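Local coordinates for protein phenylacetaldehyde dehydrogenase (Burkholderia cenocepacia, PDB 4O5H) that probably oxidises phenylacetaldehyde to phenylacetate with NAD+ as the electron acceptor, as a member of the aldehyde dehydrogenase family, at residues T147-D155 / I166-P174; K31-W39 / D231-G239. All coordinates share one frame; numbering follows the deposited sequence.

Contact 1: T147-D155 / I166-P174; sequences TKIEGSVID and IFAYTRKEP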
# COMPACT_ATOMS: atom_id res chain seq x y z
N THR A 147 12.79 -4.10 19.32
CA THR A 147 14.14 -4.62 19.31
C THR A 147 14.36 -5.74 18.29
O THR A 147 15.47 -6.25 18.23
CB THR A 147 14.55 -5.14 20.71
OG1 THR A 147 13.49 -5.92 21.25
CG2 THR A 147 14.81 -3.93 21.65
N LYS A 148 13.35 -6.06 17.48
CA LYS A 148 13.36 -7.25 16.65
C LYS A 148 13.01 -6.96 15.19
O LYS A 148 12.59 -7.87 14.45
CB LYS A 148 12.40 -8.25 17.24
CG LYS A 148 12.81 -8.70 18.64
CD LYS A 148 11.73 -9.48 19.32
CE LYS A 148 12.06 -9.74 20.80
NZ LYS A 148 12.05 -8.48 21.59
N ILE A 149 13.19 -5.73 14.76
CA ILE A 149 12.95 -5.39 13.35
C ILE A 149 14.24 -5.73 12.60
O ILE A 149 15.28 -5.19 12.93
CB ILE A 149 12.59 -3.93 13.21
CG1 ILE A 149 11.22 -3.71 13.86
CG2 ILE A 149 12.48 -3.52 11.74
CD1 ILE A 149 11.02 -2.30 14.34
N GLU A 150 14.16 -6.65 11.62
CA GLU A 150 15.35 -7.15 10.96
C GLU A 150 15.29 -6.95 9.46
O GLU A 150 14.27 -7.13 8.87
CB GLU A 150 15.62 -8.59 11.34
CG GLU A 150 15.91 -8.71 12.82
CD GLU A 150 16.28 -10.09 13.31
OE1 GLU A 150 16.25 -11.08 12.51
OE2 GLU A 150 16.53 -10.20 14.56
N GLY A 151 16.38 -6.43 8.87
CA GLY A 151 16.55 -6.46 7.41
C GLY A 151 17.16 -7.78 6.97
O GLY A 151 17.27 -8.69 7.79
N SER A 152 17.51 -7.89 5.69
CA SER A 152 18.07 -9.10 5.11
C SER A 152 19.45 -8.88 4.54
O SER A 152 19.73 -7.83 3.99
CB SER A 152 17.20 -9.57 3.96
OG SER A 152 15.87 -9.79 4.38
N VAL A 153 20.30 -9.89 4.63
CA VAL A 153 21.54 -9.94 3.95
C VAL A 153 21.38 -10.90 2.77
O VAL A 153 21.02 -12.07 2.94
CB VAL A 153 22.66 -10.45 4.86
CG1 VAL A 153 23.97 -10.51 4.09
CG2 VAL A 153 22.84 -9.53 6.06
N ILE A 154 21.73 -10.39 1.59
CA ILE A 154 21.45 -11.02 0.32
C ILE A 154 22.75 -11.52 -0.27
O ILE A 154 23.73 -10.78 -0.32
CB ILE A 154 20.85 -9.93 -0.63
CG1 ILE A 154 19.47 -9.49 -0.17
CG2 ILE A 154 20.86 -10.29 -2.10
CD1 ILE A 154 18.56 -10.59 0.28
N ASP A 155 22.76 -12.74 -0.80
CA ASP A 155 23.92 -13.22 -1.53
C ASP A 155 23.61 -13.02 -3.02
O ASP A 155 22.93 -13.85 -3.64
CB ASP A 155 24.21 -14.67 -1.16
CG ASP A 155 25.50 -15.19 -1.79
OD1 ASP A 155 26.16 -14.49 -2.60
OD2 ASP A 155 25.84 -16.35 -1.51
N ILE A 166 30.38 -8.15 -4.16
CA ILE A 166 29.24 -7.32 -3.80
C ILE A 166 28.74 -7.73 -2.41
O ILE A 166 28.54 -8.91 -2.17
CB ILE A 166 28.10 -7.51 -4.81
CG1 ILE A 166 28.55 -7.05 -6.20
CG2 ILE A 166 26.86 -6.77 -4.37
CD1 ILE A 166 28.88 -5.58 -6.30
N PHE A 167 28.61 -6.74 -1.52
CA PHE A 167 27.99 -6.92 -0.23
C PHE A 167 26.65 -6.19 -0.29
O PHE A 167 26.64 -5.00 -0.49
CB PHE A 167 28.88 -6.33 0.85
CG PHE A 167 28.26 -6.31 2.21
CD1 PHE A 167 27.93 -7.52 2.85
CD2 PHE A 167 28.03 -5.12 2.86
CE1 PHE A 167 27.36 -7.51 4.11
CE2 PHE A 167 27.47 -5.10 4.13
CZ PHE A 167 27.12 -6.30 4.76
N ALA A 168 25.55 -6.91 -0.09
CA ALA A 168 24.19 -6.36 -0.30
C ALA A 168 23.22 -6.77 0.81
O ALA A 168 23.30 -7.89 1.31
CB ALA A 168 23.64 -6.84 -1.64
N TYR A 169 22.42 -5.81 1.26
CA TYR A 169 21.52 -5.97 2.38
C TYR A 169 20.40 -4.96 2.33
O TYR A 169 20.42 -4.08 1.51
CB TYR A 169 22.26 -5.88 3.71
CG TYR A 169 22.88 -4.54 4.04
CD1 TYR A 169 24.16 -4.19 3.59
CD2 TYR A 169 22.21 -3.62 4.84
CE1 TYR A 169 24.71 -2.95 3.90
CE2 TYR A 169 22.78 -2.37 5.17
CZ TYR A 169 24.04 -2.05 4.69
OH TYR A 169 24.60 -0.85 4.99
N THR A 170 19.36 -5.18 3.13
CA THR A 170 18.26 -4.26 3.29
C THR A 170 18.23 -3.75 4.74
O THR A 170 18.60 -4.47 5.69
CB THR A 170 16.89 -4.86 2.91
OG1 THR A 170 16.59 -5.94 3.78
CG2 THR A 170 16.90 -5.34 1.47
N ARG A 171 17.83 -2.49 4.87
CA ARG A 171 17.58 -1.82 6.15
C ARG A 171 16.15 -1.48 6.22
O ARG A 171 15.55 -1.08 5.21
CB ARG A 171 18.20 -0.46 6.19
CG ARG A 171 19.67 -0.43 6.31
CD ARG A 171 20.25 0.97 6.06
NE ARG A 171 19.65 2.05 6.82
CZ ARG A 171 19.91 2.38 8.07
NH1 ARG A 171 20.82 1.73 8.79
NH2 ARG A 171 19.26 3.38 8.61
N LYS A 172 15.57 -1.59 7.40
CA LYS A 172 14.20 -1.17 7.56
C LYS A 172 14.24 0.14 8.33
O LYS A 172 14.78 0.18 9.41
CB LYS A 172 13.37 -2.27 8.21
CG LYS A 172 13.15 -3.43 7.28
CD LYS A 172 12.13 -4.40 7.84
CE LYS A 172 11.95 -5.58 6.89
NZ LYS A 172 11.21 -6.65 7.64
N GLU A 173 13.80 1.22 7.70
CA GLU A 173 13.85 2.51 8.35
C GLU A 173 12.42 2.88 8.71
O GLU A 173 11.49 2.40 8.08
CB GLU A 173 14.45 3.52 7.39
CG GLU A 173 15.87 3.11 6.98
CD GLU A 173 16.57 4.15 6.12
OE1 GLU A 173 15.88 4.98 5.51
OE2 GLU A 173 17.83 4.09 6.05
N PRO A 174 12.24 3.69 9.74
CA PRO A 174 10.86 4.15 10.00
C PRO A 174 10.31 4.90 8.78
O PRO A 174 11.05 5.62 8.12
CB PRO A 174 11.00 5.12 11.18
CG PRO A 174 12.45 5.28 11.42
CD PRO A 174 13.22 4.28 10.64
O HOH W 1 25.85 -9.63 0.77
O HOH W 2 25.93 -10.04 -2.24
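Thr170 and Ser152 hold the close-packed middle of this contact. Thr170 OG1 takes the N-H of Ser152 at 2.9 Å, while Thr170 N gives a bond of 2.8 Å to Ser152 O, in the plane of that carbonyl. A chi1 of 63° sets OG1 between the backbone N and carbonyl carbon of its own residue, and from there the hydroxyl accepts a bond that a backbone carbonyl would usually take. Threonine suits this place because its short hydroxyl can replace the carbonyl as the acceptor for Ser152 N. Gly151 fits beside it: its CA makes a C-H...O contact of 3.3 Å with Thr170 O, in the direction a side chain would take. The strands form an antiparallel beta hairpin, with Val153 and Tyr169 as a non-hydrogen-bonded pair; strand 501-509 flanks 166-174, and the second subunit packs on Ile154 and Tyr169. Toward the hairpin's tip the pairing slackens: Ile154 N still reaches Ala168 O at 3.0 Å, but a water enters between Ile154 O and Ala168 N. The other end is looser too. Ile149 CG2 rests on Lys172 CB at 3.8 Å, and the extended lysine passes Glu150 O, which NZ meets only weakly; its stronger partner is Asp498.

Contact 2: K31-W39 / D231-G239; sequences KQMLIGAEW and DGVVNIVTG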
# COMPACT_ATOMS: atom_id res chain seq x y z
N LYS A 31 -10.15 20.98 28.63
CA LYS A 31 -9.47 20.01 27.74
C LYS A 31 -8.71 20.79 26.70
O LYS A 31 -9.22 21.77 26.15
CB LYS A 31 -10.47 19.12 26.96
CG LYS A 31 -11.57 18.48 27.78
CD LYS A 31 -11.06 17.44 28.76
CE LYS A 31 -12.27 16.89 29.48
NZ LYS A 31 -13.04 17.88 30.29
N GLN A 32 -7.55 20.27 26.34
CA GLN A 32 -6.71 20.85 25.31
C GLN A 32 -6.13 19.78 24.38
O GLN A 32 -6.10 18.60 24.73
CB GLN A 32 -5.59 21.62 25.98
CG GLN A 32 -6.09 22.77 26.81
CD GLN A 32 -4.98 23.60 27.33
OE1 GLN A 32 -4.17 23.13 28.13
NE2 GLN A 32 -4.90 24.84 26.85
N MET A 33 -5.65 20.22 23.22
CA MET A 33 -4.90 19.35 22.30
C MET A 33 -3.45 19.22 22.77
O MET A 33 -2.94 20.10 23.44
CB MET A 33 -4.87 19.97 20.90
CG MET A 33 -6.22 20.09 20.30
SD MET A 33 -6.19 20.76 18.65
CE MET A 33 -5.91 22.52 18.89
N LEU A 34 -2.77 18.19 22.31
CA LEU A 34 -1.34 18.02 22.57
C LEU A 34 -0.56 18.31 21.30
O LEU A 34 -0.62 17.52 20.33
CB LEU A 34 -1.07 16.59 23.05
CG LEU A 34 0.40 16.23 23.28
CD1 LEU A 34 1.00 17.15 24.32
CD2 LEU A 34 0.55 14.80 23.71
N ILE A 35 0.10 19.45 21.27
CA ILE A 35 0.80 19.89 20.08
C ILE A 35 2.25 20.19 20.44
O ILE A 35 2.55 21.19 21.10
CB ILE A 35 0.12 21.12 19.45
CG1 ILE A 35 -1.28 20.72 19.04
CG2 ILE A 35 0.90 21.65 18.24
CD1 ILE A 35 -2.12 21.81 18.46
N GLY A 36 3.13 19.28 20.05
CA GLY A 36 4.52 19.39 20.45
C GLY A 36 4.64 19.34 21.97
O GLY A 36 4.02 18.50 22.62
N ALA A 37 5.41 20.28 22.53
CA ALA A 37 5.64 20.36 23.96
C ALA A 37 4.50 21.01 24.75
O ALA A 37 4.57 21.05 25.98
CB ALA A 37 6.93 21.08 24.23
N GLU A 38 3.43 21.46 24.09
CA GLU A 38 2.36 22.16 24.80
C GLU A 38 0.99 21.54 24.68
O GLU A 38 0.62 21.06 23.61
CB GLU A 38 2.27 23.60 24.30
CG GLU A 38 3.51 24.34 24.69
CD GLU A 38 3.71 25.66 23.99
OE1 GLU A 38 2.93 26.03 23.07
OE2 GLU A 38 4.69 26.33 24.39
N TRP A 39 0.22 21.63 25.75
CA TRP A 39 -1.20 21.47 25.68
C TRP A 39 -1.82 22.81 25.24
O TRP A 39 -1.57 23.85 25.84
CB TRP A 39 -1.77 21.04 27.04
CG TRP A 39 -1.31 19.66 27.46
CD1 TRP A 39 -0.23 19.35 28.19
CD2 TRP A 39 -1.90 18.42 27.06
NE1 TRP A 39 -0.10 17.98 28.30
CE2 TRP A 39 -1.13 17.39 27.62
CE3 TRP A 39 -3.04 18.08 26.32
CZ2 TRP A 39 -1.49 16.04 27.46
CZ3 TRP A 39 -3.36 16.76 26.16
CH2 TRP A 39 -2.58 15.76 26.71
N ASP A 231 8.76 15.11 23.59
CA ASP A 231 7.76 15.99 23.02
C ASP A 231 7.73 15.92 21.48
O ASP A 231 8.78 15.88 20.82
CB ASP A 231 8.02 17.44 23.44
CG ASP A 231 7.80 17.65 24.93
OD1 ASP A 231 6.85 17.10 25.53
OD2 ASP A 231 8.61 18.36 25.51
N GLY A 232 6.51 15.91 20.94
CA GLY A 232 6.30 15.92 19.52
C GLY A 232 6.28 14.53 18.88
O GLY A 232 5.97 14.40 17.71
N VAL A 233 6.64 13.50 19.65
CA VAL A 233 6.57 12.14 19.14
C VAL A 233 5.12 11.70 18.90
O VAL A 233 4.84 11.03 17.91
CB VAL A 233 7.33 11.15 20.07
CG1 VAL A 233 7.14 9.72 19.62
CG2 VAL A 233 8.81 11.51 20.01
N VAL A 234 4.23 12.09 19.83
CA VAL A 234 2.80 11.94 19.66
C VAL A 234 2.16 13.31 19.85
O VAL A 234 2.40 13.98 20.85
CB VAL A 234 2.18 10.92 20.63
CG1 VAL A 234 0.69 10.76 20.36
CG2 VAL A 234 2.86 9.55 20.49
N ASN A 235 1.35 13.69 18.88
CA ASN A 235 0.55 14.91 18.89
C ASN A 235 -0.89 14.52 18.63
O ASN A 235 -1.15 13.56 17.89
CB ASN A 235 1.01 15.83 17.77
CG ASN A 235 2.51 16.05 17.79
OD1 ASN A 235 3.00 16.92 18.51
ND2 ASN A 235 3.25 15.17 17.11
N ILE A 236 -1.82 15.20 19.30
CA ILE A 236 -3.23 14.84 19.26
C ILE A 236 -4.08 16.06 19.00
O ILE A 236 -4.12 16.98 19.81
CB ILE A 236 -3.70 14.19 20.54
CG1 ILE A 236 -2.82 12.99 20.88
CG2 ILE A 236 -5.15 13.69 20.41
CD1 ILE A 236 -3.09 12.33 22.23
N VAL A 237 -4.78 16.05 17.87
CA VAL A 237 -5.58 17.19 17.43
C VAL A 237 -7.02 16.81 17.33
O VAL A 237 -7.33 15.78 16.73
CB VAL A 237 -5.09 17.77 16.07
CG1 VAL A 237 -3.73 18.40 16.22
CG2 VAL A 237 -4.98 16.72 15.00
N THR A 238 -7.92 17.63 17.88
CA THR A 238 -9.36 17.28 17.94
C THR A 238 -10.09 18.20 17.00
O THR A 238 -9.61 19.30 16.73
CB THR A 238 -9.92 17.43 19.35
OG1 THR A 238 -9.52 18.71 19.92
CG2 THR A 238 -9.41 16.30 20.24
N GLY A 239 -11.21 17.73 16.44
CA GLY A 239 -12.01 18.55 15.51
C GLY A 239 -12.76 17.74 14.49
O GLY A 239 -12.81 16.52 14.59
O HOH W 3 4.12 15.88 22.31
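Met33 lays its side chain along the backbone of Val237 and Thr238, with SD 3.8 Å from Val237 CA and CG against Thr238 OG1. The flexible thioether follows this uneven surface and also receives a weak bond from Thr238 N. Thr238 OG1 itself turns to Pro63 O for its hydrogen bond. Next to Met33, Leu34 and Ile236 form a hydrogen-bonded antiparallel pair: Ile236 N reaches Leu34 O at 2.8 Å, and Leu34 N returns a bond of 3.1 Å to Ile236 O. With CG anti to the backbone N (chi1 176°), Leu34 carries CD2 to 3.5 Å from Val234 O and sets CD1 over the centre of one face of Trp39, so one branched side chain serves both neighbours. Through this single bridge and the contacts around it, the short hairpin of strands 33-35 and 38-40 lies against strand 234-236, which on its other flank runs parallel to strand 204-208 in the sheet of the Rossmann-like dinucleotide-binding domain known from aldehyde dehydrogenases. The hairpin reverses through a type II' turn from Ile35 to Glu38, whose second position has the positive phi that favours Gly36. Asn235 secures the turn with its amide: OD1 accepts from Gly36 N at 2.8 Å, in the carbonyl plane, while ND2 bonds Gly232 O from above the plane of the Gly232 carbonyl and also reaches Val205 O. Asparagine suits this buried place because one planar group can accept and donate, and these bonds fix which end of the amide faces the turn. A water completes the join, donating to Gly36 O and Val234 O and accepting from Gly232 N. On the exposed side, Asp231 brings its carboxylate beside Ala37, OD2 3.4 Å from CB, where a small methyl group permits close approach.

From the N terminus, the chain passes through helix 21-28 and then residues 31-39, and contact 2 is completed only when 231-239 arrives, closing a loop of 191 intervening residues rich in helix. Contact 1 forms within that loop: 147-155 follows helix 124-145, and after ten residues without helix or strand the chain returns as 166-174. The contacts are therefore nested rather than crossed, one a local hairpin and the other a long-range closure. Their nearest atoms are about 10 Å apart, yet both reach one mixed sheet. Strand 166-181 pairs with 204-208, which pairs with 234-236, connecting the surface hairpin beside the second subunit to the buried join with the N-terminal hairpin.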